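Local coordinates for protein involved in catabolism of external DNA (Legionella pneumophila subsp. pneumophila, PDB 2OO3) that probably methylates the N6 atom of one adenine in 23S ribosomal RNA, with S-adenosyl-L-methionine as methyl donor, at residues A[13-18]-A[233-238]; A[164-169]-A[195-200]. All coordinates share one frame; numbering follows the deposited sequence.

Interaction 1 (A[13-18]-A[233-238]); sequences NFADVI and EGMTGC
The ring of Phe-14 meets Gly-237 at its edge: backbone CA of Gly-237 lies near the ring plane, 3.8 Å from CZ of Phe-14. The other neighbours from residues 233-238 approach the ring obliquely. Cys-238 SG is 3.9 Å from CE1 of Phe-14, a Cys sulfur-aromatic contact. Met-235 reaches the ring tip to tip, its methyl CE 3.7 Å from CE2 of Phe-14, and SD of Met-235 stands 5.4 Å from the centroid of that ring, making a Met-aromatic contact. The amide of Asn-13 is the second flat group, and Met-235 CE lies 3.5 Å from ND2 of Asn-13, again tip to tip.

Met-235 suits this task because its unbranched chain runs out extended and then turns at chi3 (58°), which brings CE among Asn-13, Phe-14 and Ala-15. The small CB of Ala-15 lets helix 14-30 come close, touching Met-235 CE and Cys-238 SG at 3.8 Å each. Ile-18, one turn on from Phe-14, lays CG2 3.7 Å from Cys-238 SG. Leu-225 and Leu-227 also pack on Phe-14, and Trp-197 on Met-235 and Cys-238.

The one side-chain hydrogen bond within these residues lies at the helix start, where Asn-13 is the N-cap and its OD1 accepts from Asp-16 N in a nearly straight bond (168°). OD1 of Asn-13 thus caps the helix while ND2 rests against the Met-235 methyl. The helix is therefore joined to the start of strand 237-243 by dispersion and sulfur-ring contacts, which depend on close shape matching.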
loop_
_atom_site.group_PDB
_atom_site.type_symbol
_atom_site.label_atom_id
_atom_site.label_comp_id
_atom_site.label_asym_id
_atom_site.label_seq_id
_atom_site.Cartn_x
_atom_site.Cartn_y
_atom_site.Cartn_z
ATOM N N ASN A 13 -5.980 0.930 -10.587
ATOM C CA ASN A 13 -7.357 1.302 -10.182
ATOM C C ASN A 13 -7.340 2.265 -8.968
ATOM O O ASN A 13 -6.254 2.596 -8.443
ATOM C CB ASN A 13 -8.266 0.065 -9.961
ATOM C CG ASN A 13 -7.913 -0.732 -8.692
ATOM O OD1 ASN A 13 -6.907 -0.487 -8.059
ATOM N ND2 ASN A 13 -8.769 -1.693 -8.323
ATOM N N PHE A 14 -8.519 2.730 -8.532
ATOM C CA PHE A 14 -8.575 3.720 -7.461
ATOM C C PHE A 14 -7.904 3.222 -6.181
ATOM O O PHE A 14 -7.311 4.023 -5.427
ATOM C CB PHE A 14 -10.038 4.177 -7.199
ATOM C CG PHE A 14 -10.827 3.213 -6.356
ATOM C CD1 PHE A 14 -10.954 3.422 -5.001
ATOM C CD2 PHE A 14 -11.383 2.071 -6.912
ATOM C CE1 PHE A 14 -11.678 2.542 -4.197
ATOM C CE2 PHE A 14 -12.118 1.173 -6.111
ATOM C CZ PHE A 14 -12.248 1.409 -4.759
ATOM N N ALA A 15 -7.971 1.917 -5.926
ATOM C CA ALA A 15 -7.386 1.327 -4.721
ATOM C C ALA A 15 -5.875 1.349 -4.770
ATOM O O ALA A 15 -5.222 1.636 -3.758
ATOM C CB ALA A 15 -7.857 -0.104 -4.560
ATOM N N ASP A 16 -5.310 1.024 -5.936
ATOM C CA ASP A 16 -3.865 1.204 -6.149
ATOM C C ASP A 16 -3.435 2.633 -5.881
ATOM O O ASP A 16 -2.415 2.878 -5.274
ATOM C CB ASP A 16 -3.465 0.818 -7.572
ATOM C CG ASP A 16 -3.073 -0.667 -7.691
ATOM O OD1 ASP A 16 -3.117 -1.395 -6.664
ATOM O OD2 ASP A 16 -2.716 -1.093 -8.824
ATOM N N VAL A 17 -4.212 3.595 -6.355
ATOM C CA VAL A 17 -3.814 4.983 -6.201
ATOM C C VAL A 17 -3.684 5.349 -4.719
ATOM O O VAL A 17 -2.615 5.834 -4.270
ATOM C CB VAL A 17 -4.789 5.956 -6.921
ATOM C CG1 VAL A 17 -4.428 7.428 -6.571
ATOM C CG2 VAL A 17 -4.715 5.738 -8.423
ATOM N N ILE A 18 -4.743 5.094 -3.938
ATOM C CA ILE A 18 -4.654 5.455 -2.526
ATOM C C ILE A 18 -3.615 4.619 -1.761
ATOM O O ILE A 18 -2.862 5.135 -0.911
ATOM C CB ILE A 18 -6.018 5.498 -1.794
ATOM C CG1 ILE A 18 -5.814 5.899 -0.305
ATOM C CG2 ILE A 18 -6.720 4.156 -1.838
ATOM C CD1 ILE A 18 -5.145 7.319 -0.074
ATOM N N GLU A 233 -21.979 -3.279 -5.934
ATOM C CA GLU A 233 -21.502 -4.474 -6.608
ATOM C C GLU A 233 -19.995 -4.359 -6.771
ATOM O O GLU A 233 -19.497 -3.304 -7.198
ATOM C CB GLU A 233 -22.166 -4.630 -7.988
ATOM C CG GLU A 233 -21.707 -5.894 -8.705
ATOM C CD GLU A 233 -22.526 -6.249 -9.965
ATOM O OE1 GLU A 233 -23.213 -5.357 -10.533
ATOM O OE2 GLU A 233 -22.462 -7.444 -10.379
ATOM N N GLY A 234 -19.279 -5.424 -6.413
ATOM C CA GLY A 234 -17.815 -5.455 -6.447
ATOM C C GLY A 234 -17.236 -4.560 -5.359
ATOM O O GLY A 234 -17.875 -4.303 -4.334
ATOM N N MET A 235 -16.020 -4.069 -5.578
ATOM C CA MET A 235 -15.353 -3.272 -4.560
ATOM C C MET A 235 -15.823 -1.831 -4.620
ATOM O O MET A 235 -15.480 -1.099 -5.551
ATOM C CB MET A 235 -13.827 -3.359 -4.755
ATOM C CG MET A 235 -12.973 -2.604 -3.704
ATOM S SD MET A 235 -11.166 -2.841 -3.948
ATOM C CE MET A 235 -10.844 -2.274 -5.566
ATOM N N THR A 236 -16.582 -1.386 -3.631
ATOM C CA THR A 236 -17.139 -0.025 -3.712
ATOM C C THR A 236 -16.254 0.980 -2.983
ATOM O O THR A 236 -16.495 2.200 -3.019
ATOM C CB THR A 236 -18.507 0.008 -3.049
ATOM O OG1 THR A 236 -18.359 -0.543 -1.733
ATOM C CG2 THR A 236 -19.486 -0.849 -3.870
ATOM N N GLY A 237 -15.243 0.460 -2.295
ATOM C CA GLY A 237 -14.343 1.334 -1.539
ATOM C C GLY A 237 -13.221 0.487 -1.029
ATOM O O GLY A 237 -13.206 -0.739 -1.234
ATOM N N CYS A 238 -12.283 1.117 -0.332
ATOM C CA CYS A 238 -11.190 0.345 0.255
ATOM C C CYS A 238 -10.565 1.153 1.377
ATOM O O CYS A 238 -10.913 2.329 1.581
ATOM C CB CYS A 238 -10.144 0.045 -0.843
ATOM S SG CYS A 238 -9.218 1.505 -1.339
#

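Interaction 2 (A[164-169]-A[195-200]); sequences FIDPSY and CVWYPV
Trp-197 and Asp-166 both carry CG anti to the backbone N (chi1 178° and -173°), and their side chains cross obliquely, carboxylate and indole planes 83° apart. OD1 of Asp-166 comes 3.4 Å from CE3 of Trp-197. Lys-19 completes the group, salt-bridged to that OD1 and in cation-pi contact with the indole.

Tyr-169 turns its ring between two prolines: CD of Pro-199 lies over one face, 3.3 Å from CD2 of Tyr-169, as a CH-pi contact, while CB of Pro-167 lies over the opposite face, toward the rim. Tyr-169 OH donates to Trp-197 O at 2.7 Å, tying the loop to the strand beyond the last bridge.

Before that loop the strands pair in parallel. Ile-165 N donates to Cys-195 O at 2.8 Å, and Trp-197 N to Ile-165 O at 3.0 Å. Branched Ile-165 and Val-196 suit one face of the sheet; Phe-164 and Cys-195 share the other.

Asp-Pro-Ser-Tyr is probably a variant, with Ser third, of the catalytic (D/N/S)-P-P-(Y/F/W) motif of N6-adenine methyltransferases, and Asp-166 is the predicted proton acceptor. Backbone pairing and the Tyr-169 bond would hold the backbone around Asp-166, while the Lys-19 salt bridge probably steadies OD1.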
loop_
_atom_site.group_PDB
_atom_site.type_symbol
_atom_site.label_atom_id
_atom_site.label_comp_id
_atom_site.label_asym_id
_atom_site.label_seq_id
_atom_site.Cartn_x
_atom_site.Cartn_y
_atom_site.Cartn_z
ATOM N N PHE A 164 4.502 -3.855 4.690
ATOM C CA PHE A 164 3.454 -3.401 3.777
ATOM C C PHE A 164 2.743 -4.623 3.263
ATOM O O PHE A 164 3.324 -5.434 2.555
ATOM C CB PHE A 164 4.052 -2.584 2.601
ATOM C CG PHE A 164 3.025 -1.915 1.728
ATOM C CD1 PHE A 164 2.316 -0.769 2.178
ATOM C CD2 PHE A 164 2.779 -2.393 0.454
ATOM C CE1 PHE A 164 1.359 -0.145 1.346
ATOM C CE2 PHE A 164 1.812 -1.781 -0.380
ATOM C CZ PHE A 164 1.111 -0.660 0.064
ATOM N N ILE A 165 1.475 -4.745 3.659
ATOM C CA ILE A 165 0.676 -5.947 3.426
ATOM C C ILE A 165 -0.479 -5.680 2.482
ATOM O O ILE A 165 -1.415 -4.947 2.825
ATOM C CB ILE A 165 0.151 -6.476 4.788
ATOM C CG1 ILE A 165 1.350 -6.723 5.725
ATOM C CG2 ILE A 165 -0.637 -7.760 4.579
ATOM C CD1 ILE A 165 1.020 -6.854 7.184
ATOM N N ASP A 166 -0.412 -6.268 1.285
ATOM C CA ASP A 166 -1.414 -6.006 0.251
ATOM C C ASP A 166 -2.098 -7.292 -0.231
ATOM O O ASP A 166 -1.886 -7.714 -1.355
ATOM C CB ASP A 166 -0.758 -5.231 -0.901
ATOM C CG ASP A 166 -1.749 -4.758 -1.953
ATOM O OD1 ASP A 166 -2.990 -4.680 -1.672
ATOM O OD2 ASP A 166 -1.261 -4.472 -3.076
ATOM N N PRO A 167 -2.959 -7.905 0.611
ATOM C CA PRO A 167 -3.587 -9.183 0.212
ATOM C C PRO A 167 -4.605 -9.003 -0.887
ATOM O O PRO A 167 -5.130 -7.897 -1.043
ATOM C CB PRO A 167 -4.295 -9.667 1.501
ATOM C CG PRO A 167 -3.776 -8.750 2.617
ATOM C CD PRO A 167 -3.410 -7.464 1.946
ATOM N N SER A 168 -4.869 -10.075 -1.650
ATOM C CA SER A 168 -5.967 -10.073 -2.632
ATOM C C SER A 168 -7.369 -10.285 -2.026
ATOM O O SER A 168 -8.357 -9.841 -2.618
ATOM C CB SER A 168 -5.719 -11.126 -3.713
ATOM O OG SER A 168 -5.962 -12.442 -3.212
ATOM N N TYR A 169 -7.451 -10.947 -0.861
ATOM C CA TYR A 169 -8.731 -11.359 -0.264
ATOM C C TYR A 169 -9.615 -12.165 -1.259
ATOM O O TYR A 169 -10.840 -12.047 -1.224
ATOM C CB TYR A 169 -9.531 -10.175 0.299
ATOM C CG TYR A 169 -8.762 -9.367 1.307
ATOM C CD1 TYR A 169 -8.795 -9.683 2.666
ATOM C CD2 TYR A 169 -7.941 -8.335 0.881
ATOM C CE1 TYR A 169 -8.042 -8.959 3.599
ATOM C CE2 TYR A 169 -7.197 -7.594 1.788
ATOM C CZ TYR A 169 -7.239 -7.916 3.132
ATOM O OH TYR A 169 -6.521 -7.148 3.986
ATOM N N CYS A 195 1.346 -1.628 7.744
ATOM C CA CYS A 195 0.358 -1.015 6.881
ATOM C C CYS A 195 -0.340 -2.114 6.087
ATOM O O CYS A 195 0.268 -2.769 5.243
ATOM C CB CYS A 195 1.028 -0.049 5.913
ATOM S SG CYS A 195 -0.132 0.788 4.838
ATOM N N VAL A 196 -1.625 -2.316 6.343
ATOM C CA VAL A 196 -2.367 -3.358 5.608
ATOM C C VAL A 196 -3.527 -2.713 4.833
ATOM O O VAL A 196 -4.291 -1.911 5.393
ATOM C CB VAL A 196 -2.850 -4.495 6.550
ATOM C CG1 VAL A 196 -3.722 -3.955 7.677
ATOM C CG2 VAL A 196 -3.577 -5.638 5.776
ATOM N N TRP A 197 -3.597 -3.035 3.541
ATOM C CA TRP A 197 -4.678 -2.613 2.660
ATOM C C TRP A 197 -5.831 -3.614 2.806
ATOM O O TRP A 197 -5.598 -4.842 2.913
ATOM C CB TRP A 197 -4.178 -2.595 1.193
ATOM C CG TRP A 197 -5.276 -2.215 0.221
ATOM C CD1 TRP A 197 -5.726 -0.934 -0.074
ATOM C CD2 TRP A 197 -6.124 -3.121 -0.495
ATOM N NE1 TRP A 197 -6.791 -1.009 -0.951
ATOM C CE2 TRP A 197 -7.048 -2.336 -1.232
ATOM C CE3 TRP A 197 -6.210 -4.524 -0.562
ATOM C CZ2 TRP A 197 -8.041 -2.909 -2.030
ATOM C CZ3 TRP A 197 -7.167 -5.096 -1.390
ATOM C CH2 TRP A 197 -8.064 -4.287 -2.130
ATOM N N TYR A 198 -7.073 -3.120 2.716
ATOM C CA TYR A 198 -8.244 -4.002 2.693
ATOM C C TYR A 198 -9.331 -3.417 1.792
ATOM O O TYR A 198 -9.409 -2.181 1.638
ATOM C CB TYR A 198 -8.776 -4.203 4.117
ATOM C CG TYR A 198 -9.228 -2.929 4.799
ATOM C CD1 TYR A 198 -10.543 -2.484 4.689
ATOM C CD2 TYR A 198 -8.335 -2.171 5.579
ATOM C CE1 TYR A 198 -10.969 -1.303 5.334
ATOM C CE2 TYR A 198 -8.739 -1.024 6.221
ATOM C CZ TYR A 198 -10.052 -0.588 6.092
ATOM O OH TYR A 198 -10.428 0.562 6.733
ATOM N N PRO A 199 -10.153 -4.286 1.169
ATOM C CA PRO A 199 -11.263 -3.821 0.368
ATOM C C PRO A 199 -12.548 -3.681 1.165
ATOM O O PRO A 199 -12.673 -4.217 2.268
ATOM C CB PRO A 199 -11.449 -4.958 -0.656
ATOM C CG PRO A 199 -11.037 -6.198 0.078
ATOM C CD PRO A 199 -10.031 -5.760 1.135
ATOM N N VAL A 200 -13.497 -2.950 0.577
ATOM C CA VAL A 200 -14.892 -2.969 1.001
ATOM C C VAL A 200 -15.715 -3.594 -0.134
ATOM O O VAL A 200 -16.055 -2.936 -1.153
ATOM C CB VAL A 200 -15.416 -1.553 1.371
ATOM C CG1 VAL A 200 -16.877 -1.665 1.901
ATOM C CG2 VAL A 200 -14.530 -0.937 2.436
#

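The two contacts lie about 11 Å apart, centre to centre, and share one mixed sheet, in which strands 161-165, 193-200 and 237-243 are consecutive. Interaction 2 joins the first two within a beta-alpha-beta unit, and interaction 1 sets the start of helix 14-30 against the third. Along the chain, both segments of interaction 2 fall between the two of interaction 1, within the 214 residues separating them. They touch directly: Val-200 probably exchanges backbone hydrogen bonds with Thr-236 and Gly-237, where the sheet turns from parallel to antiparallel. With the side chains of Ala-15 and Asp-166 about 7 Å apart, interaction 1 helps to set the N-terminal helix beside the predicted catalytic loop of this Rossmann-like methyltransferase.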